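Local coordinates for protein dextranase (Pseudarthrobacter oxydans, PDB 6NZS) that hydrolyses internal alpha-1,6-glucosidic linkages of dextran, as an endo-acting glycoside hydrolase of family 49, at residues S34-L39 with L102-T107; L83-S88 with R183-I188; A111-I116 with E149-L154. All blocks are in the same frame, centred on the assembly; numbering follows the deposited sequence.

Contact 1 (S34-L39 with L102-T107)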
loop_
_atom_site.group_PDB
_atom_site.type_symbol
_atom_site.label_atom_id
_atom_site.label_comp_id
_atom_site.label_asym_id
_atom_site.label_seq_id
_atom_site.Cartn_x
_atom_site.Cartn_y
_atom_site.Cartn_z
ATOM N N SER A 34 9.169 -16.005 8.819
ATOM C CA SER A 34 10.173 -15.704 7.798
ATOM C C SER A 34 11.308 -16.722 7.805
ATOM O O SER A 34 11.916 -16.992 8.845
ATOM C CB SER A 34 10.764 -14.313 8.014
ATOM O OG SER A 34 11.784 -14.036 7.054
ATOM N N SER A 35 11.605 -17.267 6.624
ATOM C CA SER A 35 12.758 -18.140 6.453
ATOM C C SER A 35 14.066 -17.375 6.347
ATOM O O SER A 35 15.135 -17.992 6.396
ATOM C CB SER A 35 12.606 -18.947 5.165
ATOM O OG SER A 35 11.443 -19.748 5.222
ATOM N N PHE A 36 14.016 -16.053 6.224
ATOM C CA PHE A 36 15.172 -15.304 5.770
ATOM C C PHE A 36 15.740 -14.324 6.777
ATOM O O PHE A 36 16.922 -13.987 6.660
ATOM C CB PHE A 36 14.841 -14.581 4.455
ATOM C CG PHE A 36 14.297 -15.508 3.423
ATOM C CD1 PHE A 36 15.148 -16.372 2.763
ATOM C CD2 PHE A 36 12.941 -15.570 3.152
ATOM C CE1 PHE A 36 14.670 -17.267 1.829
ATOM C CE2 PHE A 36 12.461 -16.468 2.210
ATOM C CZ PHE A 36 13.325 -17.311 1.556
ATOM N N TYR A 37 14.961 -13.876 7.764
ATOM C CA TYR A 37 15.411 -12.863 8.714
ATOM C C TYR A 37 14.979 -13.221 10.124
ATOM O O TYR A 37 13.889 -13.759 10.329
ATOM C CB TYR A 37 14.818 -11.480 8.369
ATOM C CG TYR A 37 15.136 -11.101 6.955
ATOM C CD1 TYR A 37 16.384 -10.594 6.632
ATOM C CD2 TYR A 37 14.223 -11.312 5.926
ATOM C CE1 TYR A 37 16.715 -10.278 5.336
ATOM C CE2 TYR A 37 14.547 -11.001 4.609
ATOM C CZ TYR A 37 15.800 -10.487 4.328
ATOM O OH TYR A 37 16.168 -10.173 3.043
ATOM N N ASP A 38 15.841 -12.904 11.087
ATOM C CA ASP A 38 15.494 -12.918 12.501
ATOM C C ASP A 38 15.709 -11.523 13.063
ATOM O O ASP A 38 16.654 -10.833 12.673
ATOM C CB ASP A 38 16.364 -13.906 13.286
ATOM C CG ASP A 38 16.039 -15.349 12.962
ATOM O OD1 ASP A 38 14.844 -15.692 12.926
ATOM O OD2 ASP A 38 16.986 -16.145 12.754
ATOM N N LEU A 39 14.838 -11.111 13.983
ATOM C CA LEU A 39 14.894 -9.766 14.543
ATOM C C LEU A 39 14.818 -9.811 16.066
ATOM O O LEU A 39 14.016 -10.556 16.637
ATOM C CB LEU A 39 13.742 -8.926 13.983
ATOM C CG LEU A 39 13.757 -7.428 14.267
ATOM C CD1 LEU A 39 13.194 -6.659 13.078
ATOM C CD2 LEU A 39 12.932 -7.128 15.485
ATOM N N LEU A 102 20.476 -12.116 8.828
ATOM C CA LEU A 102 20.134 -12.837 7.612
ATOM C C LEU A 102 20.374 -14.323 7.863
ATOM O O LEU A 102 21.450 -14.709 8.334
ATOM C CB LEU A 102 21.022 -12.324 6.477
ATOM C CG LEU A 102 20.811 -12.850 5.058
ATOM C CD1 LEU A 102 19.375 -12.641 4.579
ATOM C CD2 LEU A 102 21.792 -12.182 4.105
ATOM N N ARG A 103 19.370 -15.151 7.557
ATOM C CA ARG A 103 19.357 -16.572 7.904
ATOM C C ARG A 103 19.889 -17.476 6.801
ATOM O O ARG A 103 19.984 -18.690 7.014
ATOM C CB ARG A 103 17.924 -17.028 8.218
ATOM C CG ARG A 103 17.334 -16.468 9.499
ATOM C CD ARG A 103 15.944 -17.049 9.784
ATOM N NE ARG A 103 15.914 -18.517 9.834
ATOM C CZ ARG A 103 16.176 -19.244 10.919
ATOM N NH1 ARG A 103 16.505 -18.656 12.061
ATOM N NH2 ARG A 103 16.123 -20.568 10.863
ATOM N N THR A 104 20.215 -16.933 5.631
ATOM C CA THR A 104 20.436 -17.743 4.434
ATOM C C THR A 104 21.819 -18.373 4.363
ATOM O O THR A 104 22.035 -19.242 3.511
ATOM C CB THR A 104 20.291 -16.853 3.206
ATOM O OG1 THR A 104 21.235 -15.783 3.322
ATOM C CG2 THR A 104 18.878 -16.281 3.107
ATOM N N GLY A 105 22.754 -17.956 5.208
ATOM C CA GLY A 105 24.146 -18.312 5.039
ATOM C C GLY A 105 24.948 -17.309 4.243
ATOM O O GLY A 105 26.182 -17.410 4.205
ATOM N N GLN A 106 24.292 -16.350 3.600
ATOM C CA GLN A 106 25.005 -15.275 2.937
ATOM C C GLN A 106 25.599 -14.335 3.977
ATOM O O GLN A 106 25.102 -14.218 5.102
ATOM C CB GLN A 106 24.053 -14.488 2.043
ATOM C CG GLN A 106 23.470 -15.307 0.898
ATOM C CD GLN A 106 22.262 -14.640 0.285
ATOM O OE1 GLN A 106 21.301 -14.340 0.981
ATOM N NE2 GLN A 106 22.310 -14.394 -1.019
ATOM N N THR A 107 26.678 -13.662 3.597
ATOM C CA THR A 107 27.364 -12.766 4.512
ATOM C C THR A 107 27.498 -11.381 3.900
ATOM O O THR A 107 27.337 -11.181 2.690
ATOM C CB THR A 107 28.740 -13.306 4.903
ATOM O OG1 THR A 107 29.502 -13.550 3.720
ATOM C CG2 THR A 107 28.593 -14.594 5.713
HETATM O O HOH W 1 15.584 -20.765 7.767
#
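R103 and D38 make the charged part of this contact. NH1 of R103 donates to OD2 of D38 at 2.6 Å, lying on the syn lone pair and holding the carboxylate oxygen in the guanidinium plane, although the carboxylate itself is turned 78° from that plane. The chain of R103 bends at chi3 (56°), which sets NE near O of S35, while CD lies 3.3 Å from OD2 of D38. Water 1 accepts from NE of R103 and donates to the carbonyl O of S35, tying the guanidinium to the turn. D38 has a second cationic partner, R33, at OD1, so the negative charge is shared between two arginines whose like charges would probably be eased by it.

One backbone bond joins the segments, from N of R103 to O of F36 at 2.9 Å. OG of S34 accepts from N of F36, an ST turn, and from N of Y37, an ST motif; it also bonds S86.

Two apolar contacts accompany the backbone bond. CD1 of L102 rests 3.6 Å from CE1 of Y37, the two side chains side by side, while CG2 of T104 meets the rim of the F36 ring at CD1, in plane, 3.7 Å away. Y37 and L102 form an antiparallel non-hydrogen-bonded pair where strand 37-43 meets the end of strand 96-102, within the Ig-like N-terminal beta-sandwich of family 49.

Contact 2 (L83-S88 with R183-I188)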
loop_
_atom_site.group_PDB
_atom_site.type_symbol
_atom_site.label_atom_id
_atom_site.label_comp_id
_atom_site.label_asym_id
_atom_site.label_seq_id
_atom_site.Cartn_x
_atom_site.Cartn_y
_atom_site.Cartn_z
ATOM N N LEU A 83 9.769 -14.306 -5.114
ATOM C CA LEU A 83 9.727 -13.168 -4.205
ATOM C C LEU A 83 8.954 -13.519 -2.936
ATOM O O LEU A 83 7.991 -14.290 -2.952
ATOM C CB LEU A 83 9.057 -11.968 -4.874
ATOM C CG LEU A 83 9.593 -11.503 -6.225
ATOM C CD1 LEU A 83 8.936 -10.194 -6.668
ATOM C CD2 LEU A 83 11.093 -11.351 -6.184
ATOM N N THR A 84 9.374 -12.931 -1.818
ATOM C CA THR A 84 8.632 -13.040 -0.572
ATOM C C THR A 84 8.675 -11.692 0.120
ATOM O O THR A 84 9.531 -10.853 -0.178
ATOM C CB THR A 84 9.207 -14.090 0.409
ATOM O OG1 THR A 84 10.476 -13.648 0.930
ATOM C CG2 THR A 84 9.383 -15.437 -0.270
ATOM N N MET A 85 7.748 -11.493 1.055
ATOM C CA MET A 85 7.731 -10.277 1.864
ATOM C C MET A 85 7.638 -10.667 3.331
ATOM O O MET A 85 6.616 -11.206 3.767
ATOM C CB MET A 85 6.591 -9.341 1.464
ATOM C CG MET A 85 6.533 -8.076 2.336
ATOM S SD MET A 85 5.421 -6.796 1.706
ATOM C CE MET A 85 6.351 -6.236 0.288
ATOM N N SER A 86 8.695 -10.395 4.084
ATOM C CA SER A 86 8.713 -10.622 5.521
ATOM C C SER A 86 8.500 -9.294 6.234
ATOM O O SER A 86 8.850 -8.231 5.714
ATOM C CB SER A 86 10.052 -11.206 5.986
ATOM O OG SER A 86 10.289 -12.486 5.417
ATOM N N TRP A 87 7.913 -9.352 7.427
ATOM C CA TRP A 87 7.739 -8.124 8.200
ATOM C C TRP A 87 7.658 -8.459 9.677
ATOM O O TRP A 87 7.148 -9.515 10.063
ATOM C CB TRP A 87 6.513 -7.311 7.765
ATOM C CG TRP A 87 5.187 -7.847 8.260
ATOM C CD1 TRP A 87 4.495 -7.433 9.362
ATOM C CD2 TRP A 87 4.411 -8.898 7.665
ATOM N NE1 TRP A 87 3.333 -8.161 9.493
ATOM C CE2 TRP A 87 3.261 -9.068 8.462
ATOM C CE3 TRP A 87 4.582 -9.719 6.538
ATOM C CZ2 TRP A 87 2.281 -10.017 8.168
ATOM C CZ3 TRP A 87 3.611 -10.665 6.255
ATOM C CH2 TRP A 87 2.481 -10.811 7.067
ATOM N N SER A 88 8.178 -7.548 10.499
ATOM C CA SER A 88 8.148 -7.696 11.944
ATOM C C SER A 88 7.591 -6.420 12.544
ATOM O O SER A 88 8.063 -5.325 12.216
ATOM C CB SER A 88 9.563 -7.944 12.486
ATOM O OG SER A 88 9.543 -8.105 13.894
ATOM N N ARG A 183 14.999 -9.672 -3.132
ATOM C CA ARG A 183 14.113 -10.767 -3.530
ATOM C C ARG A 183 13.210 -11.167 -2.374
ATOM O O ARG A 183 12.004 -11.390 -2.556
ATOM C CB ARG A 183 14.941 -11.976 -3.961
ATOM C CG ARG A 183 14.093 -13.112 -4.526
ATOM C CD ARG A 183 14.909 -14.346 -4.941
ATOM N NE ARG A 183 16.062 -14.038 -5.796
ATOM C CZ ARG A 183 16.077 -14.101 -7.128
ATOM N NH1 ARG A 183 14.998 -14.452 -7.821
ATOM N NH2 ARG A 183 17.192 -13.805 -7.782
ATOM N N ASN A 184 13.791 -11.272 -1.182
ATOM C CA ASN A 184 13.064 -11.564 0.043
ATOM C C ASN A 184 13.100 -10.275 0.855
ATOM O O ASN A 184 14.124 -9.933 1.455
ATOM C CB ASN A 184 13.722 -12.737 0.760
ATOM C CG ASN A 184 13.716 -13.985 -0.087
ATOM O OD1 ASN A 184 12.662 -14.565 -0.340
ATOM N ND2 ASN A 184 14.888 -14.392 -0.560
ATOM N N SER A 185 12.005 -9.536 0.815
ATOM C CA SER A 185 12.001 -8.243 1.476
ATOM C C SER A 185 11.787 -8.396 2.978
ATOM O O SER A 185 11.299 -9.419 3.472
ATOM C CB SER A 185 10.966 -7.319 0.841
ATOM O OG SER A 185 9.648 -7.822 0.948
ATOM N N MET A 186 12.183 -7.354 3.710
ATOM C CA MET A 186 12.118 -7.352 5.169
ATOM C C MET A 186 11.665 -5.970 5.617
ATOM O O MET A 186 12.434 -5.006 5.524
ATOM C CB MET A 186 13.475 -7.690 5.790
ATOM C CG MET A 186 13.488 -7.615 7.325
ATOM S SD MET A 186 12.303 -8.759 8.076
ATOM C CE MET A 186 12.447 -8.300 9.803
ATOM N N MET A 187 10.430 -5.881 6.117
ATOM C CA MET A 187 9.875 -4.641 6.632
ATOM C C MET A 187 9.892 -4.671 8.149
ATOM O O MET A 187 9.632 -5.709 8.766
ATOM C CB MET A 187 8.430 -4.486 6.158
ATOM C CG MET A 187 8.217 -3.306 5.238
ATOM S SD MET A 187 9.230 -3.406 3.759
ATOM C CE MET A 187 8.646 -4.974 3.100
ATOM N N ILE A 188 10.206 -3.528 8.749
ATOM C CA ILE A 188 10.078 -3.336 10.189
ATOM C C ILE A 188 9.007 -2.285 10.428
ATOM O O ILE A 188 9.069 -1.181 9.866
ATOM C CB ILE A 188 11.405 -2.915 10.842
ATOM C CG1 ILE A 188 12.454 -4.019 10.679
ATOM C CG2 ILE A 188 11.190 -2.582 12.331
ATOM C CD1 ILE A 188 13.842 -3.643 11.181
HETATM O O HOH W 2 8.696 -8.431 -1.563
#
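M187, T84 and S185 bury the most surface where strands 84-92 and 176-192 run side by side in parallel, a pairing within the Ig-like N-terminal domain of the family 49 enzyme. The strands stay in step from T84 with N184 to S88 with I188, with their axes 21° apart. Backbone bonds alternate from one strand to the other, from N of T84 onto O of R183 through to N of S88 onto O of M187.

M187 bends at both chi2 and chi3 (each 59°), so its chain folds back along the strand and brings CE against M85, 3.8 Å from CG of M85. At the other end of the side chain, CB of M187 packs on CB of W87. The indole of W87 leads away from this pair toward the rings of Y56 and F189, which it meets at shallow angles.

S185 lies on the same face as M85 and M187. Its OG sits 3.2 Å from CA of M85 and 3.4 Å from CG of M85, a close fit of a polar atom against a methionine chain. Water 2 bonds this OG and donates to O of T84, so the hydroxyl is held beside the backbone of the neighbouring strand.

On the face of S86 and M186, SD of M186 packs against CB of S86, and its CE reaches CB of S88. T84 is on this face too, with F36 and I59 against its side chain. The OD1 of N184 is turned to it while ND2 is bonded to Q153. OG1 of T84 donates to OD1 of N184 at 2.7 Å, in the carbonyl plane and on a lone pair.

Contact 3 (A111-I116 with E149-L154); sequences ADQVQI and EFEPQL
V114 lays its CG2 over one face of the F150 ring, 3.8 Å from the ring centroid and 19° off the ring normal, a CH-pi contact displaced toward the rim at CD2 and CE2. The side chains lie side by side, and V133 packs against both, while V100 and L102 also touch the ring. V114 and F150 are a non-hydrogen-bonded pair of an antiparallel beta pairing, strand 114-117 with strand 144-150, in the Ig-like N-terminal domain.

Q115 and E149 are the next pair, hydrogen-bonded both ways, with N of Q115 giving to O of E149 at 2.9 Å. CB and CG of E149 lie against O of Q115, and its OE2 is bonded by H435 and S147. The side chains of Q113 and E151 cross, amide and carboxylate planes 64° apart, with CG of Q113 3.4 Å from OE1 of E151. OE1 of Q113 is bonded by N of T109. An alanine in place of Q113 would probably leave the N of T109 without that acceptor and the E151 carboxylate without the CG and amide packed beside it.

Each strand borders a 3-10 turn, 111-113 and 151-153. The chain of Q115 bends at chi2 (-65°), which turns CD back toward 111-113, and NE2 donates to O of D112. N of E151 donates to O of Q113 at 2.8 Å, nearly along the C=O axis.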
loop_
_atom_site.group_PDB
_atom_site.type_symbol
_atom_site.label_atom_id
_atom_site.label_comp_id
_atom_site.label_asym_id
_atom_site.label_seq_id
_atom_site.Cartn_x
_atom_site.Cartn_y
_atom_site.Cartn_z
ATOM N N ALA A 111 28.243 -2.620 7.433
ATOM C CA ALA A 111 26.884 -2.138 7.629
ATOM C C ALA A 111 26.367 -1.392 6.408
ATOM O O ALA A 111 25.147 -1.272 6.237
ATOM C CB ALA A 111 26.813 -1.250 8.874
ATOM N N ASP A 112 27.269 -0.911 5.549
ATOM C CA ASP A 112 26.853 -0.259 4.314
ATOM C C ASP A 112 26.168 -1.226 3.361
ATOM O O ASP A 112 25.426 -0.784 2.475
ATOM C CB ASP A 112 28.052 0.377 3.609
ATOM C CG ASP A 112 27.635 1.400 2.571
ATOM O OD1 ASP A 112 26.876 2.324 2.928
ATOM O OD2 ASP A 112 28.065 1.286 1.408
ATOM N N GLN A 113 26.394 -2.528 3.520
ATOM C CA GLN A 113 25.692 -3.528 2.725
ATOM C C GLN A 113 24.302 -3.836 3.259
ATOM O O GLN A 113 23.636 -4.743 2.749
ATOM C CB GLN A 113 26.534 -4.799 2.583
ATOM C CG GLN A 113 27.738 -4.610 1.663
ATOM C CD GLN A 113 28.314 -5.917 1.173
ATOM O OE1 GLN A 113 28.251 -6.932 1.859
ATOM N NE2 GLN A 113 28.874 -5.901 -0.034
ATOM N N VAL A 114 23.840 -3.107 4.266
ATOM C CA VAL A 114 22.438 -3.127 4.656
ATOM C C VAL A 114 21.915 -1.716 4.464
ATOM O O VAL A 114 22.291 -0.802 5.211
ATOM C CB VAL A 114 22.237 -3.589 6.102
ATOM C CG1 VAL A 114 20.751 -3.561 6.439
ATOM C CG2 VAL A 114 22.802 -4.977 6.301
ATOM N N GLN A 115 21.042 -1.531 3.483
ATOM C CA GLN A 115 20.460 -0.224 3.216
ATOM C C GLN A 115 19.057 -0.141 3.802
ATOM O O GLN A 115 18.297 -1.113 3.766
ATOM C CB GLN A 115 20.439 0.054 1.715
ATOM C CG GLN A 115 21.859 0.299 1.184
ATOM C CD GLN A 115 22.473 1.567 1.768
ATOM O OE1 GLN A 115 21.837 2.615 1.777
ATOM N NE2 GLN A 115 23.709 1.475 2.261
ATOM N N ILE A 116 18.725 1.029 4.342
ATOM C CA ILE A 116 17.391 1.321 4.859
ATOM C C ILE A 116 16.654 2.152 3.822
ATOM O O ILE A 116 17.203 3.125 3.294
ATOM C CB ILE A 116 17.475 2.084 6.193
ATOM C CG1 ILE A 116 18.147 1.219 7.260
ATOM C CG2 ILE A 116 16.083 2.543 6.653
ATOM C CD1 ILE A 116 18.620 1.988 8.470
ATOM N N GLU A 149 17.522 -3.860 3.737
ATOM C CA GLU A 149 17.909 -4.410 2.432
ATOM C C GLU A 149 19.359 -4.893 2.463
ATOM O O GLU A 149 20.297 -4.099 2.316
ATOM C CB GLU A 149 17.656 -3.371 1.338
ATOM C CG GLU A 149 16.274 -2.731 1.499
ATOM C CD GLU A 149 15.711 -2.069 0.258
ATOM O OE1 GLU A 149 16.439 -1.899 -0.750
ATOM O OE2 GLU A 149 14.515 -1.734 0.298
ATOM N N PHE A 150 19.545 -6.198 2.649
ATOM C CA PHE A 150 20.881 -6.784 2.621
ATOM C C PHE A 150 21.327 -6.932 1.167
ATOM O O PHE A 150 20.608 -7.514 0.344
ATOM C CB PHE A 150 20.865 -8.163 3.280
ATOM C CG PHE A 150 20.815 -8.135 4.785
ATOM C CD1 PHE A 150 19.629 -7.854 5.455
ATOM C CD2 PHE A 150 21.947 -8.435 5.525
ATOM C CE1 PHE A 150 19.584 -7.851 6.843
ATOM C CE2 PHE A 150 21.906 -8.431 6.914
ATOM C CZ PHE A 150 20.726 -8.137 7.568
ATOM N N GLU A 151 22.512 -6.407 0.853
ATOM C CA GLU A 151 23.023 -6.457 -0.516
ATOM C C GLU A 151 22.971 -7.836 -1.175
ATOM O O GLU A 151 22.549 -7.909 -2.345
ATOM C CB GLU A 151 24.426 -5.832 -0.581
ATOM C CG GLU A 151 24.857 -5.460 -1.990
ATOM C CD GLU A 151 26.217 -4.798 -2.008
ATOM O OE1 GLU A 151 26.383 -3.760 -1.328
ATOM O OE2 GLU A 151 27.119 -5.322 -2.693
ATOM N N PRO A 152 23.353 -8.944 -0.522
ATOM C CA PRO A 152 23.279 -10.252 -1.197
ATOM C C PRO A 152 21.869 -10.697 -1.554
ATOM O O PRO A 152 21.726 -11.635 -2.352
ATOM C CB PRO A 152 23.920 -11.220 -0.190
ATOM C CG PRO A 152 24.660 -10.366 0.766
ATOM C CD PRO A 152 23.983 -9.048 0.810
ATOM N N GLN A 153 20.830 -10.072 -0.993
ATOM C CA GLN A 153 19.449 -10.399 -1.325
ATOM C C GLN A 153 18.922 -9.629 -2.531
ATOM O O GLN A 153 17.841 -9.961 -3.034
ATOM C CB GLN A 153 18.560 -10.172 -0.096
ATOM C CG GLN A 153 18.616 -11.331 0.884
ATOM C CD GLN A 153 17.952 -12.558 0.313
ATOM O OE1 GLN A 153 16.825 -12.488 -0.172
ATOM N NE2 GLN A 153 18.655 -13.681 0.325
ATOM N N LEU A 154 19.645 -8.626 -3.011
ATOM C CA LEU A 154 19.158 -7.823 -4.122
ATOM C C LEU A 154 19.122 -8.633 -5.408
ATOM O O LEU A 154 20.015 -9.437 -5.684
ATOM C CB LEU A 154 20.054 -6.601 -4.333
ATOM C CG LEU A 154 20.115 -5.596 -3.181
ATOM C CD1 LEU A 154 21.029 -4.433 -3.533
ATOM C CD2 LEU A 154 18.707 -5.112 -2.843
#

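From the N terminus, the chain first reaches 34-39, then 83-88, and returns at 102-107 to close contact 1. Contact 3 follows in series, joining 111-116 with 149-154 across a shorter loop. The chain then reaches 183-188, which closes contact 2; contact 3 is nested inside its loop, whereas contacts 1 and 2 cross. All three lie in the Ig-like domain: contact 1 joins strand 37-43 to the end of 96-102, contact 2 joins 84-92 to 176-192, and contact 3 joins 114-117 to 144-150. OH of Y37 bonds O of N184 between contacts 1 and 2, and Q153 joins all three, with NE2 to Q106 and OE1 to N184.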